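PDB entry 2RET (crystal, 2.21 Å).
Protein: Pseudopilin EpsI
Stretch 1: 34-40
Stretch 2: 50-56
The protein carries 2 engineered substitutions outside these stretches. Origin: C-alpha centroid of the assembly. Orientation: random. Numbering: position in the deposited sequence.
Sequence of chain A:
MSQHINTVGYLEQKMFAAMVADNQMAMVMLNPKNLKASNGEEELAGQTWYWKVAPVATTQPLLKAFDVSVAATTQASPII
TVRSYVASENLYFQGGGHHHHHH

Stretch 1 (34-40) NLKASNG
Stretch 2, residues 50-56: YWKVAPV

Two strands of one EpsI chain pair antiparallel through main-chain hydrogen bonds, with a tryptophan ring folded over a glycine at one end and a small apolar cluster at the other. Strand 38-40 runs at 174° to strand 50-56, the axes approaching to 4.6 Å. In register, Ser38 faces Val53 (CA-CA 5.1 Å), Asn39 faces Lys52 (CA-CA 4.3 Å) and Gly40 faces Trp51 (CA-CA 5.4 Å). The first and last are hydrogen-bonded pairs, each closed by two bonds: Ser38 N to Val53 O 3.0 Å and Val53 N to Ser38 O 2.8 Å; Gly40 N to Trp51 O 3.1 Å and Trp51 N to Gly40 O 2.8 Å. Between them lies the narrow, non-hydrogen-bonded pair, where Asn39 CA approaches Trp51 O (3.3 Å) and Lys52 CA approaches Ser38 O (3.4 Å) in CA-H...O contacts. The backbone is extended, with phi/psi -149/168 at Ser38, -159/157 at Asn39, -174/-159 at Gly40, -102/156 at Trp51, -143/132 at Lys52 and -103/128 at Val53.

Ser38, Trp51 and Val53 project to one face. Trp51 (chi1 59°, p; chi2 -96°) lays its ring over Gly40, whose CA sits 3.9 Å from the centroid of the five-membered ring, 26° off the normal, a CH-pi contact. An ideal CB on Gly40 would lie 2.8 Å from Trp51 CZ2, a clash, so the ring occupies space left by the absent side chain. Ser38 OG (chi1 p) lies at the ring edge, 3.8 Å from Trp51 CZ3, and 3.4 Å from Val53 CB. On the other face Asn39 CB meets Lys52 CG at 3.8 Å, while both side-chain ends lead away.

Before the strand, Leu35 (chi1 t) brings CD1 to 4.0 Å from Val53 CG1 and 4.1 Å from Pro55 CG. Pro55 CD also packs 3.5 Å from Ala37 N.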

# COMPACT_ATOMS: atom_id res chain seq x y z
N ASN A 34 21.29 -12.91 -0.76
CA ASN A 34 22.31 -13.93 -0.56
C ASN A 34 21.70 -15.34 -0.43
O ASN A 34 22.12 -16.14 0.43
CB ASN A 34 23.16 -13.60 0.68
CG ASN A 34 24.43 -12.83 0.32
OD1 ASN A 34 24.37 -11.73 -0.24
ND2 ASN A 34 25.58 -13.41 0.65
N LEU A 35 20.74 -15.65 -1.32
CA LEU A 35 20.05 -16.96 -1.33
C LEU A 35 20.97 -18.02 -1.95
O LEU A 35 21.34 -17.93 -3.12
CB LEU A 35 18.73 -16.86 -2.12
CG LEU A 35 17.55 -17.81 -1.81
CD1 LEU A 35 17.94 -18.98 -0.90
CD2 LEU A 35 16.40 -17.04 -1.21
N LYS A 36 21.34 -19.01 -1.16
CA LYS A 36 22.24 -20.07 -1.61
C LYS A 36 21.90 -21.36 -0.90
O LYS A 36 21.18 -21.35 0.11
CB LYS A 36 23.71 -19.67 -1.36
CG LYS A 36 24.05 -19.42 0.12
CD LYS A 36 25.37 -18.62 0.28
CE LYS A 36 26.18 -19.08 1.50
NZ LYS A 36 25.30 -19.67 2.59
N ALA A 37 22.37 -22.47 -1.46
CA ALA A 37 22.27 -23.77 -0.79
C ALA A 37 23.03 -23.69 0.53
O ALA A 37 24.20 -23.24 0.56
CB ALA A 37 22.83 -24.90 -1.68
N SER A 38 22.34 -24.04 1.61
CA SER A 38 22.95 -24.12 2.93
C SER A 38 22.28 -25.19 3.78
O SER A 38 21.22 -25.71 3.42
CB SER A 38 22.87 -22.77 3.63
OG SER A 38 21.53 -22.31 3.63
N ASN A 39 22.91 -25.51 4.90
CA ASN A 39 22.41 -26.52 5.82
C ASN A 39 22.96 -26.37 7.23
O ASN A 39 24.03 -25.78 7.47
CB ASN A 39 22.70 -27.92 5.31
CG ASN A 39 24.19 -28.26 5.37
OD1 ASN A 39 24.65 -28.84 6.36
ND2 ASN A 39 24.96 -27.89 4.35
N GLY A 40 22.21 -26.92 8.18
CA GLY A 40 22.66 -26.98 9.56
C GLY A 40 21.72 -27.78 10.45
O GLY A 40 20.88 -28.56 9.98
N TYR A 50 17.79 -31.41 11.37
CA TYR A 50 18.72 -31.10 10.30
C TYR A 50 17.99 -30.38 9.16
O TYR A 50 17.18 -30.97 8.45
CB TYR A 50 19.40 -32.36 9.79
CG TYR A 50 20.22 -33.04 10.86
CD1 TYR A 50 21.59 -32.83 10.95
CD2 TYR A 50 19.61 -33.86 11.80
CE1 TYR A 50 22.33 -33.44 11.96
CE2 TYR A 50 20.34 -34.47 12.80
CZ TYR A 50 21.68 -34.27 12.88
OH TYR A 50 22.38 -34.89 13.88
N TRP A 51 18.29 -29.09 9.01
CA TRP A 51 17.64 -28.29 8.02
C TRP A 51 18.52 -28.09 6.80
O TRP A 51 19.72 -28.19 6.84
CB TRP A 51 17.15 -26.95 8.61
CG TRP A 51 18.24 -26.10 9.19
CD1 TRP A 51 18.60 -26.04 10.49
CD2 TRP A 51 19.11 -25.20 8.48
NE1 TRP A 51 19.64 -25.16 10.65
CE2 TRP A 51 19.98 -24.63 9.44
CE3 TRP A 51 19.25 -24.82 7.13
CZ2 TRP A 51 20.97 -23.68 9.11
CZ3 TRP A 51 20.26 -23.88 6.79
CH2 TRP A 51 21.10 -23.33 7.78
N LYS A 52 17.86 -27.82 5.69
CA LYS A 52 18.51 -27.53 4.44
C LYS A 52 17.70 -26.45 3.74
O LYS A 52 16.47 -26.56 3.64
CB LYS A 52 18.52 -28.77 3.55
CG LYS A 52 19.72 -29.62 3.68
CD LYS A 52 19.56 -30.94 2.92
CE LYS A 52 20.33 -32.05 3.67
NZ LYS A 52 20.07 -33.40 3.07
N VAL A 53 18.40 -25.42 3.27
CA VAL A 53 17.86 -24.42 2.35
C VAL A 53 18.38 -24.70 0.93
O VAL A 53 19.57 -24.86 0.73
CB VAL A 53 18.30 -23.02 2.81
CG1 VAL A 53 17.82 -21.93 1.85
CG2 VAL A 53 17.80 -22.79 4.24
N ALA A 54 17.46 -24.78 -0.03
CA ALA A 54 17.77 -25.04 -1.44
C ALA A 54 17.03 -24.05 -2.37
O ALA A 54 15.81 -24.11 -2.45
CB ALA A 54 17.33 -26.47 -1.81
N PRO A 55 17.77 -23.18 -3.10
CA PRO A 55 17.18 -22.36 -4.18
C PRO A 55 16.49 -23.20 -5.23
O PRO A 55 16.90 -24.32 -5.50
CB PRO A 55 18.38 -21.63 -4.78
CG PRO A 55 19.39 -21.62 -3.68
CD PRO A 55 19.21 -22.89 -2.93
N VAL A 56 15.42 -22.66 -5.78
CA VAL A 56 14.56 -23.35 -6.70
C VAL A 56 14.60 -22.57 -7.99
O VAL A 56 14.34 -21.36 -7.97
CB VAL A 56 13.09 -23.36 -6.21
CG1 VAL A 56 12.19 -23.94 -7.27
CG2 VAL A 56 12.97 -24.15 -4.92